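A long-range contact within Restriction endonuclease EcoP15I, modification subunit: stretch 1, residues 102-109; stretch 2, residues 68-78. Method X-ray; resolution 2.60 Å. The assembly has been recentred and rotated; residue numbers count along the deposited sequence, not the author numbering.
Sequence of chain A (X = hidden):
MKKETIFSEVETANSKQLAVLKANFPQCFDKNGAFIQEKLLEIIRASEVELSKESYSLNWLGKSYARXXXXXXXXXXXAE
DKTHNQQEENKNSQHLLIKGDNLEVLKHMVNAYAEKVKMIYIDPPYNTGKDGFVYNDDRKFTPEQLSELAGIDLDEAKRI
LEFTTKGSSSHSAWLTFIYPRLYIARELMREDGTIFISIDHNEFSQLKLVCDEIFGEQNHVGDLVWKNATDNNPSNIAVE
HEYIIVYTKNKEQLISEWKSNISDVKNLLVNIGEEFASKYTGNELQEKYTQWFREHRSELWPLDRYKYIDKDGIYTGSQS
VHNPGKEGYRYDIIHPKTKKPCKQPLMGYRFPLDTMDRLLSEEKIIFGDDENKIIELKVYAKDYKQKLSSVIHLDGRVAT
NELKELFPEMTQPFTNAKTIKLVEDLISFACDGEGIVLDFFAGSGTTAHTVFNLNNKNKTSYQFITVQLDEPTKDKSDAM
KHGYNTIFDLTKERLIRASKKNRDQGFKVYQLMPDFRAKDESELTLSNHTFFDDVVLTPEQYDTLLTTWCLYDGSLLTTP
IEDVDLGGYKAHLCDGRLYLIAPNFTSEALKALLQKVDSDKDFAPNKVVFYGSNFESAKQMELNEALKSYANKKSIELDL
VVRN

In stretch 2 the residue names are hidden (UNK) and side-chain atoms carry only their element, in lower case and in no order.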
# COMPACT_ATOMS: atom_id res chain seq x y z
N ASN A 102 7.76 -4.78 20.63
CA ASN A 102 8.00 -4.60 19.19
C ASN A 102 7.91 -3.14 18.74
O ASN A 102 8.73 -2.72 17.91
CB ASN A 102 7.12 -5.53 18.36
CG ASN A 102 5.64 -5.51 18.72
OD1 ASN A 102 5.06 -4.49 19.11
ND2 ASN A 102 5.00 -6.64 18.59
N LEU A 103 6.95 -2.35 19.30
CA LEU A 103 6.78 -0.92 18.98
C LEU A 103 8.01 -0.13 19.37
O LEU A 103 8.51 0.68 18.57
CB LEU A 103 5.52 -0.33 19.64
CG LEU A 103 5.17 1.13 19.28
CD1 LEU A 103 5.16 1.36 17.77
CD2 LEU A 103 3.86 1.56 19.92
N GLU A 104 8.52 -0.39 20.59
CA GLU A 104 9.73 0.23 21.13
C GLU A 104 10.96 -0.19 20.30
O GLU A 104 11.77 0.66 19.90
CB GLU A 104 9.88 -0.14 22.61
CG GLU A 104 10.95 0.66 23.34
CD GLU A 104 10.68 2.12 23.65
OE1 GLU A 104 9.54 2.60 23.43
OE2 GLU A 104 11.61 2.79 24.15
N VAL A 105 11.05 -1.50 19.98
CA VAL A 105 12.13 -2.06 19.15
C VAL A 105 12.15 -1.46 17.73
O VAL A 105 13.22 -1.13 17.24
CB VAL A 105 12.17 -3.60 19.16
CG1 VAL A 105 13.18 -4.12 18.15
CG2 VAL A 105 12.48 -4.13 20.56
N LEU A 106 10.99 -1.28 17.09
CA LEU A 106 10.87 -0.69 15.74
C LEU A 106 11.28 0.78 15.75
O LEU A 106 11.97 1.20 14.83
CB LEU A 106 9.44 -0.84 15.18
CG LEU A 106 8.95 -2.22 14.78
CD1 LEU A 106 7.47 -2.20 14.54
CD2 LEU A 106 9.69 -2.72 13.57
N LYS A 107 10.91 1.54 16.81
CA LYS A 107 11.33 2.94 16.98
C LYS A 107 12.85 3.10 17.03
O LYS A 107 13.37 4.09 16.49
CB LYS A 107 10.69 3.58 18.21
CG LYS A 107 9.20 3.88 18.05
CD LYS A 107 8.65 4.39 19.35
CE LYS A 107 7.20 4.75 19.26
NZ LYS A 107 6.68 5.20 20.57
N HIS A 108 13.59 2.13 17.63
CA HIS A 108 15.07 2.17 17.67
C HIS A 108 15.69 1.87 16.27
O HIS A 108 16.86 2.23 16.00
CB HIS A 108 15.64 1.17 18.69
CG HIS A 108 15.52 1.58 20.13
ND1 HIS A 108 16.43 2.42 20.71
CD2 HIS A 108 14.64 1.17 21.08
CE1 HIS A 108 16.04 2.56 21.97
NE2 HIS A 108 14.96 1.84 22.23
N MET A 109 14.93 1.18 15.39
CA MET A 109 15.44 0.77 14.06
C MET A 109 15.39 1.86 13.01
O MET A 109 16.16 1.81 12.05
CB MET A 109 14.72 -0.48 13.56
CG MET A 109 14.84 -1.66 14.51
SD MET A 109 13.97 -3.16 13.99
CE MET A 109 14.77 -3.47 12.38
N UNK A 68 -0.58 9.11 19.00
CA UNK A 68 0.32 9.58 20.05
C UNK A 68 1.42 8.53 20.30
O UNK A 68 2.61 8.86 20.20
c UNK A 68 1.08 11.56 22.33
c UNK A 68 0.28 10.25 22.58
c UNK A 68 -0.64 10.40 23.73
c UNK A 68 -0.50 9.82 21.34
N UNK A 69 1.00 7.27 20.59
CA UNK A 69 1.84 6.09 20.80
C UNK A 69 2.94 5.93 19.76
O UNK A 69 4.00 5.43 20.12
c UNK A 69 -0.36 3.03 21.94
c UNK A 69 0.46 5.02 23.28
c UNK A 69 0.75 4.07 22.10
c UNK A 69 0.97 4.83 20.78
N UNK A 70 2.69 6.33 18.50
CA UNK A 70 3.64 6.21 17.40
C UNK A 70 4.65 7.35 17.35
O UNK A 70 5.75 7.19 16.79
c UNK A 70 2.90 6.11 16.08
N UNK A 71 4.27 8.50 17.91
CA UNK A 71 5.12 9.71 17.92
C UNK A 71 5.88 9.88 19.22
O UNK A 71 6.87 10.61 19.24
o UNK A 71 4.60 11.04 15.14
n UNK A 71 2.54 10.71 15.90
c UNK A 71 3.83 10.92 16.09
c UNK A 71 4.32 10.96 17.52
N UNK A 72 5.45 9.17 20.30
CA UNK A 72 6.09 9.10 21.62
C UNK A 72 7.51 8.57 21.41
O UNK A 72 7.68 7.64 20.62
c UNK A 72 3.43 7.74 24.17
c UNK A 72 4.80 9.77 24.40
c UNK A 72 5.30 8.16 22.56
c UNK A 72 4.22 8.79 23.42
N UNK A 73 8.57 9.15 22.03
CA UNK A 73 9.93 8.68 21.72
C UNK A 73 10.39 7.45 22.52
O UNK A 73 9.81 7.17 23.58
c UNK A 73 8.59 10.29 22.98
c UNK A 73 10.06 10.54 23.20
c UNK A 73 10.78 9.92 22.04
N UNK A 74 11.46 6.72 22.09
CA UNK A 74 11.93 5.59 22.90
C UNK A 74 12.36 6.02 24.31
O UNK A 74 12.97 7.07 24.48
c UNK A 74 12.90 5.53 20.71
c UNK A 74 12.27 6.88 20.87
c UNK A 74 13.10 5.01 22.08
N UNK A 75 11.94 5.22 25.30
CA UNK A 75 12.13 5.33 26.75
C UNK A 75 13.24 4.33 27.20
O UNK A 75 13.46 4.15 28.40
c UNK A 75 10.81 4.86 27.43
c UNK A 75 8.72 5.22 28.71
n UNK A 75 6.61 5.46 30.02
c UNK A 75 9.92 5.91 28.05
c UNK A 75 7.85 6.14 29.53
N UNK A 76 13.86 3.61 26.24
CA UNK A 76 14.81 2.54 26.52
C UNK A 76 16.12 2.69 25.74
O UNK A 76 16.29 3.59 24.92
c UNK A 76 14.17 1.18 26.14
o UNK A 76 13.69 1.22 24.79
c UNK A 76 13.04 0.76 27.07
N UNK A 77 17.05 1.76 26.01
CA UNK A 77 18.31 1.60 25.31
C UNK A 77 18.35 0.14 24.79
O UNK A 77 17.53 -0.69 25.18
c UNK A 77 19.52 1.87 26.23
c UNK A 77 19.46 4.43 26.18
c UNK A 77 20.93 3.25 27.79
c UNK A 77 19.60 3.17 27.06
N UNK A 78 19.34 -0.17 23.97
CA UNK A 78 19.56 -1.49 23.41
C UNK A 78 20.95 -2.00 23.78
O UNK A 78 21.91 -1.23 23.85
c UNK A 78 19.64 -2.90 19.82
c UNK A 78 19.17 -2.88 21.24
c UNK A 78 17.74 -3.33 21.37
c UNK A 78 19.38 -1.49 21.88
O HOH W 1 8.31 5.02 23.95

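Position 68 carries four carbons, forked at the second, and its side chain is out of reach of stretch 1. It is Leu68, an apolar residue suited to a buried site, whose backbone O accepts hydrogen bonds from the N atoms of positions 71 and 72.

Position 69 has the same four carbons and the same fork. Its CB lies 4.4 Å from Leu103 CD2, and its backbone O accepts a hydrogen bond from Lys107 NZ at 2.7 Å. This is Leu69, an apolar side chain suited to a buried site beside another leucine.

At position 70 a single carbon points away from stretch 1, while the backbone O lies 3.8 Å from Lys107 CE. One carbon means alanine; Ala70 is buried, and its small side chain fills little space there.

Position 71 shows two carbons, the second carrying one oxygen and one nitrogen, and makes no contact with stretch 1. That short amide is Asn71, whose polar end suits a partly exposed site.

Position 72 again has four carbons forked at the second. Its CB is 3.8 Å from Lys107 NZ, and its backbone O makes the hydrogen bond, at 2.6 Å to Lys107 NZ. Leu72 thus keeps a hydrocarbon side chain in a buried place while its carbonyl serves the lysine.

At position 73 three carbons close a ring onto the backbone N, and the CA-to-CB bond points away from stretch 1. The ring identifies Pro73. The backbone O of Pro73 receives a hydrogen bond of 2.6 Å from the O of a water, which also donates to Glu104 OE1 at 2.8 Å. A proline restricts the backbone and needs no N-H partner.

Position 74 has a second such ring. Its CB sits over one face of the His108 ring, 4.0 Å from the centroid, in a CH-pi contact. This is Pro74; its CG also lies 3.9 Å from Lys107 CB, so the compact ring packs against two side chains of the helix.

Position 75 bears four carbons in a row ending in nitrogen. The end leads away from stretch 1, while the backbone N donates to Glu104 OE2 at 2.7 Å. This is Lys75, its charged group suited to an exposed site.

Position 76 has one carbon carrying an oxygen and a carbon. The oxygen donates to Glu104 OE2 at 2.7 Å and accepts from His108 NE2 at 2.9 Å, near the plane of the histidine ring. Thr76 fits because its hydroxyl can do both.

Position 77 carries four carbons forked at the second. Its CA lies 4.2 Å from His108 CE1 and its CB points away from stretch 1; this is Leu77, whose side chain leaves the backbone to face the histidine.

Position 78 repeats the four carbons and the fork. Its CB points toward stretch 1, but the side chain makes no close contact. It is Leu78, whose apolar side chain suits a buried site.

The contact works because polar side chains of the helix bind backbone and hydroxyl groups of stretch 2: Lys107 gathers two carbonyls, and Glu104 OE2 receives Lys75 N and the Thr76 hydroxyl, with His108 completing the chain.

Stretch 2, residues 68-78: LLANLPPKTLL
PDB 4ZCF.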